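Local coordinates for inositol monophosphatase family protein (Staphylococcus aureus subsp. aureus MSSA476, PDB 4I3Y), which probably catalyses the magnesium-dependent hydrolysis of inositol monophosphates to inositol and phosphate, a reaction that lithium inhibits, at residues K54-Q59 with W91-I96; P95-A100 with C110-Y115. One frame throughout, in Å; residues are numbered along the deposited sequence.

In the fold
Interactions 1 and 2 meet in the run Asp94-Pro95-Ile96-Asp97-Gly98-Thr99, the DPxDGT signature of the inositol monophosphatase family, and they share Pro95 and Ile96. Interaction 1 packs helix 51-67 against the end of strand 89-97; interaction 2 pairs the continuation of that strand with strand 110-117, its neighbour in the sheet. Their centres are about 7 Å apart. Probable backbone hydrogen bonds join them, Asp94 N to Ile112 O at 2.9 Å and Ile92 N to Ala114 O at 2.6 Å. Asp94 and Ile96 bind the same magnesium ion, while the helix packs behind the turn and strand 110-117 pairs beside it.

Interaction 1. Residues K54-Q59 with W91-I96; sequences KQIQQQ and WIMDPI. With MG (magnesium ion), chain D.
Ile56 and Gln57 of helix 51-67 pack against Met93, Pro95 and Ile96, where strand 89-97 turns a corner in the DPxDGT motif of the inositol monophosphatase family. The contact is buried and largely apolar. The side chain of Ile56 can be followed from the helix outward. Its CB stands 4.1 Å from Pro95 CB. With CG1 beside the backbone N (chi1 -72°), CG2 stands anti to that N and wedges between two neighbours: it meets Pro95 CB at 3.7 Å and, as the side chains cross at about a right angle, Met93 CE also at 3.7 Å. The other branch runs out through CG1 to CD1, which meets the tip of Ile96, CD1 to CD1 at 4.0 Å, and lies beside the carbonyl O of Pro95. Met93 reaches the helix by an extended chain whose last torsion is bent, chi3 -144°, so that SD sits 4.0 Å from Gln57 CA while the methyl turns to Ile56. Gln57 lays its extended side chain obliquely over the Pro95 ring, CB approaching both ring CB and CG. Phe60 of the same helix and Leu73 of strand 72-75 pack on Met93. Asp94 leaves the chain away from the helix, and its OD1 reaches a magnesium ion, also held by Glu76 and a phosphate. The metal brings two acceptors close: Asp94 OD1 binds it at 2.0 Å and the carbonyl O of Ile96 at 2.1 Å.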
loop_
_atom_site.group_PDB
_atom_site.type_symbol
_atom_site.label_atom_id
_atom_site.label_comp_id
_atom_site.label_asym_id
_atom_site.label_seq_id
_atom_site.Cartn_x
_atom_site.Cartn_y
_atom_site.Cartn_z
ATOM N N LYS A 54 9.714 20.900 3.846
ATOM C CA LYS A 54 10.641 22.059 3.972
ATOM C C LYS A 54 11.546 22.042 5.211
ATOM O O LYS A 54 12.786 22.188 5.083
ATOM C CB LYS A 54 9.864 23.349 3.909
ATOM C CG LYS A 54 9.129 23.559 2.577
ATOM C CD LYS A 54 8.563 24.980 2.545
ATOM C CE LYS A 54 8.318 25.503 1.151
ATOM N NZ LYS A 54 6.865 25.331 0.846
ATOM N N GLN A 55 10.970 21.760 6.380
ATOM C CA GLN A 55 11.787 21.581 7.609
ATOM C C GLN A 55 12.795 20.417 7.603
ATOM O O GLN A 55 13.976 20.585 7.992
ATOM C CB GLN A 55 10.898 21.426 8.829
ATOM C CG GLN A 55 10.234 22.718 9.257
ATOM C CD GLN A 55 11.277 23.780 9.611
ATOM O OE1 GLN A 55 11.357 24.829 8.957
ATOM N NE2 GLN A 55 12.126 23.479 10.601
ATOM N N ILE A 56 12.350 19.230 7.176
ATOM C CA ILE A 56 13.259 18.082 7.071
ATOM C C ILE A 56 14.427 18.422 6.155
ATOM O O ILE A 56 15.587 18.141 6.494
ATOM C CB ILE A 56 12.527 16.834 6.594
ATOM C CG1 ILE A 56 11.617 16.314 7.737
ATOM C CG2 ILE A 56 13.504 15.815 6.050
ATOM C CD1 ILE A 56 10.871 15.042 7.396
ATOM N N GLN A 57 14.142 19.087 5.016
ATOM C CA GLN A 57 15.221 19.429 4.093
ATOM C C GLN A 57 16.219 20.402 4.724
ATOM O O GLN A 57 17.436 20.267 4.621
ATOM C CB GLN A 57 14.692 20.065 2.817
ATOM C CG GLN A 57 15.832 20.232 1.814
ATOM C CD GLN A 57 15.339 20.556 0.395
ATOM O OE1 GLN A 57 15.632 21.620 -0.127
ATOM N NE2 GLN A 57 14.624 19.660 -0.211
ATOM N N GLN A 58 15.683 21.414 5.344
ATOM C CA GLN A 58 16.540 22.419 5.887
ATOM C C GLN A 58 17.307 21.949 7.149
ATOM O O GLN A 58 18.495 22.286 7.325
ATOM C CB GLN A 58 15.748 23.702 6.044
ATOM C CG GLN A 58 14.879 23.803 7.224
ATOM C CD GLN A 58 15.237 25.085 7.923
ATOM O OE1 GLN A 58 14.397 25.972 8.120
ATOM N NE2 GLN A 58 16.519 25.213 8.266
ATOM N N GLN A 59 16.678 21.087 7.949
ATOM C CA GLN A 59 17.467 20.410 8.962
ATOM C C GLN A 59 18.599 19.591 8.400
ATOM O O GLN A 59 19.671 19.583 8.992
ATOM C CB GLN A 59 16.625 19.660 9.954
ATOM C CG GLN A 59 15.753 20.629 10.723
ATOM C CD GLN A 59 14.774 19.938 11.632
ATOM O OE1 GLN A 59 13.754 20.522 12.029
ATOM N NE2 GLN A 59 15.081 18.698 11.999
ATOM N N TRP A 91 25.329 14.732 -1.857
ATOM C CA TRP A 91 24.122 14.158 -1.267
ATOM C C TRP A 91 22.890 14.495 -2.126
ATOM O O TRP A 91 22.659 15.657 -2.445
ATOM C CB TRP A 91 23.916 14.700 0.159
ATOM C CG TRP A 91 24.991 14.134 1.078
ATOM C CD1 TRP A 91 26.264 14.633 1.257
ATOM C CD2 TRP A 91 24.927 12.914 1.849
ATOM N NE1 TRP A 91 26.992 13.814 2.139
ATOM C CE2 TRP A 91 26.195 12.766 2.521
ATOM C CE3 TRP A 91 23.924 11.969 2.075
ATOM C CZ2 TRP A 91 26.477 11.694 3.404
ATOM C CZ3 TRP A 91 24.189 10.899 2.939
ATOM C CH2 TRP A 91 25.480 10.762 3.590
ATOM N N ILE A 92 22.089 13.483 -2.473
ATOM C CA ILE A 92 20.812 13.810 -3.107
ATOM C C ILE A 92 19.699 13.513 -2.101
ATOM O O ILE A 92 19.714 12.459 -1.427
ATOM C CB ILE A 92 20.613 13.042 -4.393
ATOM C CG1 ILE A 92 21.764 13.358 -5.355
ATOM C CG2 ILE A 92 19.216 13.365 -4.968
ATOM C CD1 ILE A 92 21.571 12.793 -6.764
ATOM N N MET A 93 18.787 14.470 -1.908
ATOM C CA MET A 93 17.721 14.259 -0.902
ATOM C C MET A 93 16.311 14.516 -1.395
ATOM O O MET A 93 16.019 15.594 -1.921
ATOM C CB MET A 93 17.918 15.134 0.335
ATOM C CG MET A 93 16.860 14.955 1.429
ATOM S SD MET A 93 17.079 16.142 2.789
ATOM C CE MET A 93 16.617 15.101 4.156
ATOM N N ASP A 94 15.419 13.560 -1.114
ATOM C CA ASP A 94 13.976 13.830 -1.199
ATOM C C ASP A 94 13.442 13.918 0.247
ATOM O O ASP A 94 13.365 12.873 0.926
ATOM C CB ASP A 94 13.284 12.694 -1.924
ATOM C CG ASP A 94 11.903 13.079 -2.369
ATOM O OD1 ASP A 94 11.296 13.977 -1.740
ATOM O OD2 ASP A 94 11.504 12.526 -3.395
ATOM N N PRO A 95 13.125 15.145 0.740
ATOM C CA PRO A 95 12.862 15.172 2.178
ATOM C C PRO A 95 11.579 14.457 2.554
ATOM O O PRO A 95 11.506 13.835 3.625
ATOM C CB PRO A 95 12.821 16.650 2.498
ATOM C CG PRO A 95 12.422 17.327 1.167
ATOM C CD PRO A 95 13.128 16.504 0.127
ATOM N N ILE A 96 10.545 14.558 1.707
ATOM C CA ILE A 96 9.422 13.631 1.853
ATOM C C ILE A 96 9.132 13.105 0.433
ATOM O O ILE A 96 8.782 13.883 -0.440
ATOM C CB ILE A 96 8.150 14.297 2.410
ATOM C CG1 ILE A 96 8.302 14.708 3.915
ATOM C CG2 ILE A 96 6.920 13.384 2.154
ATOM C CD1 ILE A 96 8.238 13.525 4.855
HETATM MG MG MG D . 9.581 14.802 -2.212
HETATM O O HOH W 1 9.813 16.619 -0.861
#

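Interaction 2. Residues P95-A100 with C110-Y115; sequences PIDGTA and CIILAY. With MG (magnesium ion), chain D; PO4 (phosphate ion), chain C.
Asp97 and Cys110 form an antiparallel hydrogen-bonded pair. Asp97 N donates to Cys110 O over 2.7 Å, nearly straight at 168°, and Cys110 N returns a longer bond of 3.1 Å to Asp97 O. Cys110 O also takes a CA-H contact from Ile96 CA at 3.4 Å. Just past this pair Gly98, at a positive phi of 84°, turns the chain into the N-terminus of helix 99-105. There Gly98 N and Thr99 N both donate to O2 of a bound phosphate, at 2.9 and 3.0 Å, the glycine bond being the more bent; the start of helix 99-105 probably adds to the attraction for the anion. O3 and O4 of the same phosphate bind the magnesium ion.

Asp97 has CG anti to its amide nitrogen (chi1 174°), which holds the carboxylate beside Cys110 SG, 3.7 Å from OD2, and crossing Ile112 obliquely. The tip of Ile112, CD1, presses on Asp97 CB at 3.5 Å and approaches the carboxylate as well, while OD2 is held by Gly192 N. Beside Pro95, Ile111 CG1 comes within 3.2 Å of the proline O.

In the sheet, strand 110-117 lies between strands 89-97 and 120-128, with Val126 of the latter against Cys110, while Phe60 of helix 51-67 packs on Leu113, and Ala100 in helix 99-105 touches Phe183 of the second subunit.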
loop_
_atom_site.group_PDB
_atom_site.type_symbol
_atom_site.label_atom_id
_atom_site.label_comp_id
_atom_site.label_asym_id
_atom_site.label_seq_id
_atom_site.Cartn_x
_atom_site.Cartn_y
_atom_site.Cartn_z
ATOM N N PRO A 95 13.125 15.145 0.740
ATOM C CA PRO A 95 12.862 15.172 2.178
ATOM C C PRO A 95 11.579 14.457 2.554
ATOM O O PRO A 95 11.506 13.835 3.625
ATOM C CB PRO A 95 12.821 16.650 2.498
ATOM C CG PRO A 95 12.422 17.327 1.167
ATOM C CD PRO A 95 13.128 16.504 0.127
ATOM N N ILE A 96 10.545 14.558 1.707
ATOM C CA ILE A 96 9.422 13.631 1.853
ATOM C C ILE A 96 9.132 13.105 0.433
ATOM O O ILE A 96 8.782 13.883 -0.440
ATOM C CB ILE A 96 8.150 14.297 2.410
ATOM C CG1 ILE A 96 8.302 14.708 3.915
ATOM C CG2 ILE A 96 6.920 13.384 2.154
ATOM C CD1 ILE A 96 8.238 13.525 4.855
ATOM N N ASP A 97 9.310 11.802 0.217
ATOM C CA ASP A 97 8.958 11.227 -1.054
ATOM C C ASP A 97 7.560 10.622 -0.827
ATOM O O ASP A 97 7.379 9.911 0.117
ATOM C CB ASP A 97 9.958 10.200 -1.547
ATOM C CG ASP A 97 9.462 9.518 -2.847
ATOM O OD1 ASP A 97 9.207 10.273 -3.808
ATOM O OD2 ASP A 97 9.346 8.270 -2.888
ATOM N N GLY A 98 6.588 10.932 -1.687
ATOM C CA GLY A 98 5.178 10.663 -1.399
ATOM C C GLY A 98 4.470 11.730 -0.554
ATOM O O GLY A 98 3.668 11.411 0.346
ATOM N N THR A 99 4.728 13.001 -0.860
ATOM C CA THR A 99 4.030 14.121 -0.216
ATOM C C THR A 99 2.503 13.995 -0.308
ATOM O O THR A 99 1.798 14.322 0.642
ATOM C CB THR A 99 4.524 15.474 -0.800
ATOM O OG1 THR A 99 5.964 15.482 -0.751
ATOM C CG2 THR A 99 4.036 16.623 0.022
ATOM N N ALA A 100 1.975 13.510 -1.453
ATOM C CA ALA A 100 0.520 13.382 -1.593
ATOM C C ALA A 100 0.011 12.405 -0.538
ATOM O O ALA A 100 -0.948 12.687 0.131
ATOM C CB ALA A 100 0.106 12.955 -3.034
ATOM N N CYS A 110 8.188 8.410 2.650
ATOM C CA CYS A 110 9.492 8.120 3.146
ATOM C C CYS A 110 10.409 9.330 2.951
ATOM O O CYS A 110 10.034 10.341 2.313
ATOM C CB CYS A 110 10.059 6.875 2.392
ATOM S SG CYS A 110 10.173 7.081 0.571
ATOM N N ILE A 111 11.593 9.237 3.534
ATOM C CA ILE A 111 12.625 10.230 3.325
ATOM C C ILE A 111 13.708 9.501 2.519
ATOM O O ILE A 111 14.090 8.381 2.883
ATOM C CB ILE A 111 13.203 10.706 4.666
ATOM C CG1 ILE A 111 12.136 11.319 5.535
ATOM C CG2 ILE A 111 14.357 11.713 4.486
ATOM C CD1 ILE A 111 12.672 11.674 6.924
ATOM N N ILE A 112 14.167 10.111 1.424
ATOM C CA ILE A 112 15.209 9.524 0.597
ATOM C C ILE A 112 16.571 10.275 0.687
ATOM O O ILE A 112 16.673 11.517 0.441
ATOM C CB ILE A 112 14.777 9.369 -0.889
ATOM C CG1 ILE A 112 13.455 8.580 -0.931
ATOM C CG2 ILE A 112 15.884 8.684 -1.733
ATOM C CD1 ILE A 112 12.846 8.365 -2.320
ATOM N N LEU A 113 17.622 9.511 0.969
ATOM C CA LEU A 113 18.992 10.117 0.974
ATOM C C LEU A 113 19.962 9.267 0.234
ATOM O O LEU A 113 19.917 8.037 0.367
ATOM C CB LEU A 113 19.542 10.242 2.406
ATOM C CG LEU A 113 19.138 11.493 3.142
ATOM C CD1 LEU A 113 19.437 11.347 4.647
ATOM C CD2 LEU A 113 19.776 12.769 2.548
ATOM N N ALA A 114 20.879 9.889 -0.518
ATOM C CA ALA A 114 21.887 9.126 -1.227
ATOM C C ALA A 114 23.163 9.986 -1.353
ATOM O O ALA A 114 23.092 11.193 -1.693
ATOM C CB ALA A 114 21.392 8.689 -2.609
ATOM N N TYR A 115 24.294 9.338 -1.031
ATOM C CA TYR A 115 25.610 9.940 -1.086
ATOM C C TYR A 115 26.445 9.320 -2.235
ATOM O O TYR A 115 26.636 8.084 -2.341
ATOM C CB TYR A 115 26.319 9.753 0.258
ATOM C CG TYR A 115 27.806 10.052 0.258
ATOM C CD1 TYR A 115 28.278 11.350 -0.005
ATOM C CD2 TYR A 115 28.759 9.029 0.551
ATOM C CE1 TYR A 115 29.664 11.645 0.026
ATOM C CE2 TYR A 115 30.153 9.294 0.581
ATOM C CZ TYR A 115 30.607 10.597 0.333
ATOM O OH TYR A 115 31.975 10.876 0.327
HETATM MG MG MG D . 9.581 14.802 -2.212
HETATM P P PO4 C . 7.463 14.187 -3.746
HETATM O O1 PO4 C . 7.297 14.853 -5.118
HETATM O O2 PO4 C . 6.255 13.282 -3.394
HETATM O O3 PO4 C . 8.726 13.369 -3.866
HETATM O O4 PO4 C . 7.475 15.336 -2.686
HETATM O O HOH W 1 9.813 16.619 -0.861
#